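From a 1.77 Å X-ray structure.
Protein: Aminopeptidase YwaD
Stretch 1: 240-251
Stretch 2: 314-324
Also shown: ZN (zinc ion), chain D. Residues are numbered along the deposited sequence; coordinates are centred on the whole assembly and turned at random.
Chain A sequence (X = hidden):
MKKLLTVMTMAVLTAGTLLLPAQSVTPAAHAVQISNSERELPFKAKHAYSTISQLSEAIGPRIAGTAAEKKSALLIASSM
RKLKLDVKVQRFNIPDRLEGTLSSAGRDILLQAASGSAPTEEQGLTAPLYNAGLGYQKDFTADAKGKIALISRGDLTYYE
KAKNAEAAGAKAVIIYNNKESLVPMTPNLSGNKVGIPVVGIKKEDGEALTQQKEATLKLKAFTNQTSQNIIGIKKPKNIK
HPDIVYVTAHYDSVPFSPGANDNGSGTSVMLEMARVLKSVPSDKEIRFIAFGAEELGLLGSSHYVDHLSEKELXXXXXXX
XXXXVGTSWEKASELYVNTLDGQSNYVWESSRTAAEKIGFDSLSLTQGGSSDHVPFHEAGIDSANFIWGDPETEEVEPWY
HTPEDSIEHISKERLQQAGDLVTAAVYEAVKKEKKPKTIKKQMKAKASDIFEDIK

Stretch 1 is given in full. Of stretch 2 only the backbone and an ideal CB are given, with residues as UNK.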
# COMPACT_ATOMS: atom_id res chain seq x y z
N LYS A 240 -13.22 -19.85 25.25
CA LYS A 240 -12.08 -20.65 24.81
C LYS A 240 -12.10 -20.80 23.29
O LYS A 240 -13.14 -21.09 22.70
CB LYS A 240 -12.10 -22.02 25.50
CG LYS A 240 -12.37 -21.93 26.99
CD LYS A 240 -13.26 -23.07 27.46
CE LYS A 240 -14.73 -22.70 27.31
NZ LYS A 240 -15.28 -21.95 28.47
N HIS A 241 -10.94 -20.59 22.67
CA HIS A 241 -10.79 -20.63 21.23
C HIS A 241 -11.84 -19.80 20.48
O HIS A 241 -12.55 -20.31 19.62
CB HIS A 241 -10.82 -22.08 20.74
CG HIS A 241 -9.71 -22.92 21.27
ND1 HIS A 241 -9.89 -23.86 22.26
CD2 HIS A 241 -8.40 -22.97 20.93
CE1 HIS A 241 -8.74 -24.45 22.52
NE2 HIS A 241 -7.82 -23.93 21.73
N PRO A 242 -11.94 -18.50 20.77
CA PRO A 242 -12.95 -17.67 20.11
C PRO A 242 -12.69 -17.49 18.62
O PRO A 242 -11.56 -17.58 18.14
CB PRO A 242 -12.85 -16.33 20.85
CG PRO A 242 -11.44 -16.29 21.34
CD PRO A 242 -11.10 -17.71 21.69
N ASP A 243 -13.76 -17.20 17.88
CA ASP A 243 -13.63 -16.77 16.49
C ASP A 243 -12.87 -15.45 16.44
O ASP A 243 -13.05 -14.58 17.29
CB ASP A 243 -15.01 -16.61 15.85
CG ASP A 243 -15.75 -17.93 15.70
OD1 ASP A 243 -15.10 -19.00 15.66
OD2 ASP A 243 -17.00 -17.90 15.65
N ILE A 244 -12.01 -15.30 15.43
CA ILE A 244 -11.16 -14.11 15.31
C ILE A 244 -11.69 -13.21 14.20
O ILE A 244 -11.96 -13.67 13.08
CB ILE A 244 -9.70 -14.49 15.02
CG1 ILE A 244 -9.14 -15.36 16.13
CG2 ILE A 244 -8.85 -13.23 14.94
CD1 ILE A 244 -7.96 -16.18 15.67
N VAL A 245 -11.81 -11.92 14.51
CA VAL A 245 -12.18 -10.88 13.55
C VAL A 245 -11.00 -9.92 13.45
O VAL A 245 -10.45 -9.50 14.48
CB VAL A 245 -13.46 -10.15 14.01
CG1 VAL A 245 -13.74 -8.89 13.17
CG2 VAL A 245 -14.64 -11.11 14.01
N TYR A 246 -10.57 -9.62 12.22
CA TYR A 246 -9.42 -8.76 11.99
C TYR A 246 -9.89 -7.42 11.41
O TYR A 246 -10.63 -7.40 10.43
CB TYR A 246 -8.43 -9.41 11.02
CG TYR A 246 -7.96 -10.80 11.42
CD1 TYR A 246 -6.76 -10.98 12.12
CD2 TYR A 246 -8.67 -11.93 11.06
CE1 TYR A 246 -6.31 -12.22 12.45
CE2 TYR A 246 -8.22 -13.19 11.39
CZ TYR A 246 -7.04 -13.33 12.09
OH TYR A 246 -6.58 -14.57 12.45
N VAL A 247 -9.47 -6.32 12.02
CA VAL A 247 -9.72 -4.98 11.49
C VAL A 247 -8.35 -4.36 11.23
O VAL A 247 -7.54 -4.22 12.16
CB VAL A 247 -10.53 -4.11 12.47
CG1 VAL A 247 -10.86 -2.76 11.81
CG2 VAL A 247 -11.80 -4.82 12.88
N THR A 248 -8.07 -4.05 9.96
CA THR A 248 -6.68 -3.85 9.55
C THR A 248 -6.54 -2.66 8.61
O THR A 248 -7.47 -2.27 7.90
CB THR A 248 -6.08 -5.10 8.91
OG1 THR A 248 -6.71 -5.36 7.65
CG2 THR A 248 -6.24 -6.34 9.81
N ALA A 249 -5.33 -2.11 8.60
CA ALA A 249 -5.00 -0.97 7.75
C ALA A 249 -3.48 -0.84 7.70
O ALA A 249 -2.83 -1.04 8.71
CB ALA A 249 -5.61 0.31 8.33
N HIS A 250 -2.93 -0.50 6.54
CA HIS A 250 -1.49 -0.31 6.46
C HIS A 250 -1.13 1.13 6.79
O HIS A 250 -1.85 2.06 6.44
CB HIS A 250 -0.94 -0.73 5.09
CG HIS A 250 -1.23 0.22 3.95
ND1 HIS A 250 -0.37 1.23 3.59
CD2 HIS A 250 -2.22 0.22 3.02
CE1 HIS A 250 -0.84 1.87 2.53
NE2 HIS A 250 -1.95 1.26 2.15
N TYR A 251 0.00 1.30 7.48
CA TYR A 251 0.37 2.63 7.96
C TYR A 251 1.62 3.16 7.27
O TYR A 251 2.09 4.25 7.62
CB TYR A 251 0.54 2.61 9.49
CG TYR A 251 1.73 1.84 9.98
CD1 TYR A 251 1.69 0.45 10.13
CD2 TYR A 251 2.89 2.49 10.34
CE1 TYR A 251 2.79 -0.26 10.57
CE2 TYR A 251 4.01 1.79 10.80
CZ TYR A 251 3.94 0.41 10.91
OH TYR A 251 5.03 -0.30 11.36
N UNK A 314 -8.08 -21.81 11.55
CA UNK A 314 -9.41 -22.42 11.66
C UNK A 314 -10.38 -21.50 12.40
O UNK A 314 -11.57 -21.47 12.06
CB UNK A 314 -9.32 -23.77 12.38
N UNK A 315 -9.90 -20.74 13.39
CA UNK A 315 -10.76 -19.82 14.13
C UNK A 315 -10.99 -18.52 13.39
O UNK A 315 -11.84 -17.73 13.83
CB UNK A 315 -10.16 -19.52 15.50
N UNK A 316 -10.26 -18.25 12.31
CA UNK A 316 -10.31 -16.94 11.67
C UNK A 316 -11.59 -16.77 10.88
O UNK A 316 -11.90 -17.59 10.00
CB UNK A 316 -9.10 -16.74 10.76
N UNK A 317 -12.34 -15.71 11.17
CA UNK A 317 -13.67 -15.54 10.61
C UNK A 317 -13.72 -14.52 9.48
O UNK A 317 -14.20 -14.83 8.39
CB UNK A 317 -14.64 -15.13 11.72
N UNK A 318 -13.22 -13.31 9.72
CA UNK A 318 -13.44 -12.23 8.78
C UNK A 318 -12.35 -11.18 8.99
O UNK A 318 -11.88 -10.98 10.11
CB UNK A 318 -14.84 -11.63 8.95
N UNK A 319 -11.93 -10.55 7.89
CA UNK A 319 -10.98 -9.44 7.88
C UNK A 319 -11.64 -8.24 7.21
O UNK A 319 -12.02 -8.32 6.04
CB UNK A 319 -9.69 -9.82 7.16
N UNK A 320 -11.79 -7.14 7.95
CA UNK A 320 -12.21 -5.85 7.39
C UNK A 320 -10.96 -5.00 7.21
O UNK A 320 -10.37 -4.55 8.20
CB UNK A 320 -13.23 -5.15 8.29
N UNK A 321 -10.54 -4.78 5.96
CA UNK A 321 -9.34 -4.00 5.69
C UNK A 321 -9.76 -2.61 5.21
O UNK A 321 -10.62 -2.49 4.34
CB UNK A 321 -8.45 -4.69 4.66
N UNK A 322 -9.14 -1.57 5.78
CA UNK A 322 -9.45 -0.18 5.46
C UNK A 322 -8.27 0.46 4.75
O UNK A 322 -7.19 0.58 5.34
CB UNK A 322 -9.81 0.61 6.72
N UNK A 323 -8.45 0.87 3.50
CA UNK A 323 -7.34 1.44 2.74
C UNK A 323 -7.91 2.48 1.78
O UNK A 323 -8.52 2.12 0.78
CB UNK A 323 -6.56 0.36 1.99
N UNK A 324 -7.71 3.74 2.12
CA UNK A 324 -8.15 4.91 1.36
C UNK A 324 -9.61 5.21 1.61
O UNK A 324 -10.41 5.07 0.75
CB UNK A 324 -7.91 4.70 -0.14
ZN ZN D . -3.14 1.68 0.39

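Residues 316-322 run parallel to strand 244-250 in a sheet. Successive side chains change face from 318 to 321, while a bulge at 317 interrupts the pattern. Position 314 has nothing of stretch 1 within 5.5 Å of its ideal CB. Stretch 1 sets no limit here; the residue is Lys314, which makes no contact with it.

Position 315 points its CB toward stretch 1, 3.6 Å from Pro242 O. Pro242 O is an acceptor here, so a side chain with a donor, such as Lys, Arg or Gln, would suit. It is Arg315. NH1 donates to Pro242 O at 2.6 Å, and Ile244 CG1 lies over one face of the guanidinium. Its backbone O accepts from Ile244 N at 2.9 Å.

Position 316 has its CB 3.7 Å from Tyr246 CE2, with the tyrosine hydroxyl nearby. A small polar residue would suit; a small apolar one would also fit but offer the hydroxyl no partner of its own. It is Ser316, whose OG accepts from Tyr246 OH at 2.7 Å.

Position 317 lies in a beta bulge, with phi/psi of -104/-53. Its CB points toward stretch 1, near Asp243. A basic or neutral polar residue would seem natural. The deposited residue is Glu317: OE1 lies 3.4 Å from Asp243 OD2, a close pair of like charges. Its N donates to Ile244 O at 2.8 Å.

Position 318 shares a face with Val245 and Val247. A branched apolar residue would suit. Val318 brings CG1 to 3.6 Å from Val245 CG2.

Position 319 is on the Tyr246 and Thr248 face, its CB 4.1 Å from Tyr246 CB. Thr248 OG1 is within reach, favouring a polar side chain. Asn319 ND2 donates to Thr248 OG1 at 3.0 Å and weakly to Tyr246 O at 3.4 Å.

Position 320 returns to the valine face, where a large apolar or aromatic residue would do. Phe320 has Val245 CG1 at its ring edge, 4.2 Å from CE1. Its N donates to Tyr246 O at 2.8 Å.

Position 321 has its CB 3.5 Å from Thr248 OG1, so an acceptor is attractive. Asn321 OD1 accepts from Thr248 OG1 at 2.8 Å and also from water 2.

Position 322 has its CB 4.5 Å from Ala249 CB, which suits an aliphatic residue. Leu322 also sets CD1 4.3 Å from Val247 CG1.

Position 323 sits near His250 and the zinc. Asp, Glu or His could supply a ligand. Asp323 binds zinc through OD1 at 2.1 Å and OD2 at 2.2 Å, beside His250 NE2, also 2.2 Å from ZN.

Position 324 has a positive phi, common for Gly or Asn, and nothing of stretch 1 near its CB; it is Met324.

Stretch 2, residues 314-324: KRSEVNFNLDM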
# COMPACT_ATOMS: atom_id res chain seq x y z
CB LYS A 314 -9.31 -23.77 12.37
CG LYS A 314 -8.44 -24.77 11.64
CD LYS A 314 -8.73 -24.77 10.14
CE LYS A 314 -7.60 -25.40 9.35
NZ LYS A 314 -6.38 -24.54 9.34
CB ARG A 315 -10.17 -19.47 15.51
CG ARG A 315 -9.78 -20.60 16.40
CD ARG A 315 -9.60 -20.07 17.83
NE ARG A 315 -8.28 -19.50 18.13
CZ ARG A 315 -8.07 -18.30 18.65
NH1 ARG A 315 -9.09 -17.49 18.92
NH2 ARG A 315 -6.84 -17.88 18.91
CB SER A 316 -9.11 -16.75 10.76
OG SER A 316 -7.91 -16.68 11.50
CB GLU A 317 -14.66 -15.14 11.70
CG GLU A 317 -16.09 -14.98 11.21
CD GLU A 317 -17.03 -14.63 12.34
OE1 GLU A 317 -17.04 -15.36 13.34
OE2 GLU A 317 -17.75 -13.61 12.23
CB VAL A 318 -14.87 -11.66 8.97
CG1 VAL A 318 -15.10 -11.21 10.41
CG2 VAL A 318 -15.11 -10.53 8.08
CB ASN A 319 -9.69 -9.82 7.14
CG ASN A 319 -8.87 -8.60 6.74
OD1 ASN A 319 -8.50 -8.44 5.58
ND2 ASN A 319 -8.59 -7.73 7.71
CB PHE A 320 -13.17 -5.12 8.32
CG PHE A 320 -14.45 -5.83 8.58
CD1 PHE A 320 -14.52 -6.88 9.48
CD2 PHE A 320 -15.62 -5.42 7.93
CE1 PHE A 320 -15.72 -7.53 9.73
CE2 PHE A 320 -16.83 -6.06 8.18
CZ PHE A 320 -16.87 -7.12 9.07
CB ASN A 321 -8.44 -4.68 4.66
CG ASN A 321 -7.12 -3.94 4.46
OD1 ASN A 321 -6.26 -3.93 5.33
ND2 ASN A 321 -6.97 -3.31 3.31
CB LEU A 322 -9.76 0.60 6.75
CG LEU A 322 -10.75 -0.16 7.65
CD1 LEU A 322 -10.88 0.50 9.01
CD2 LEU A 322 -12.09 -0.19 6.95
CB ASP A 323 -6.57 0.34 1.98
CG ASP A 323 -5.26 0.82 1.36
OD1 ASP A 323 -4.98 2.02 1.36
OD2 ASP A 323 -4.47 -0.02 0.86
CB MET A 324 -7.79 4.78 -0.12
CG MET A 324 -6.32 4.95 -0.39
SD MET A 324 -5.71 4.61 -2.04
CE MET A 324 -6.58 5.87 -2.96
O HOH W 1 -14.17 -19.06 12.52
O HOH W 2 -4.34 -2.03 4.47
O HOH W 3 -3.92 1.54 -1.45
O HOH W 4 -1.50 1.15 -0.75
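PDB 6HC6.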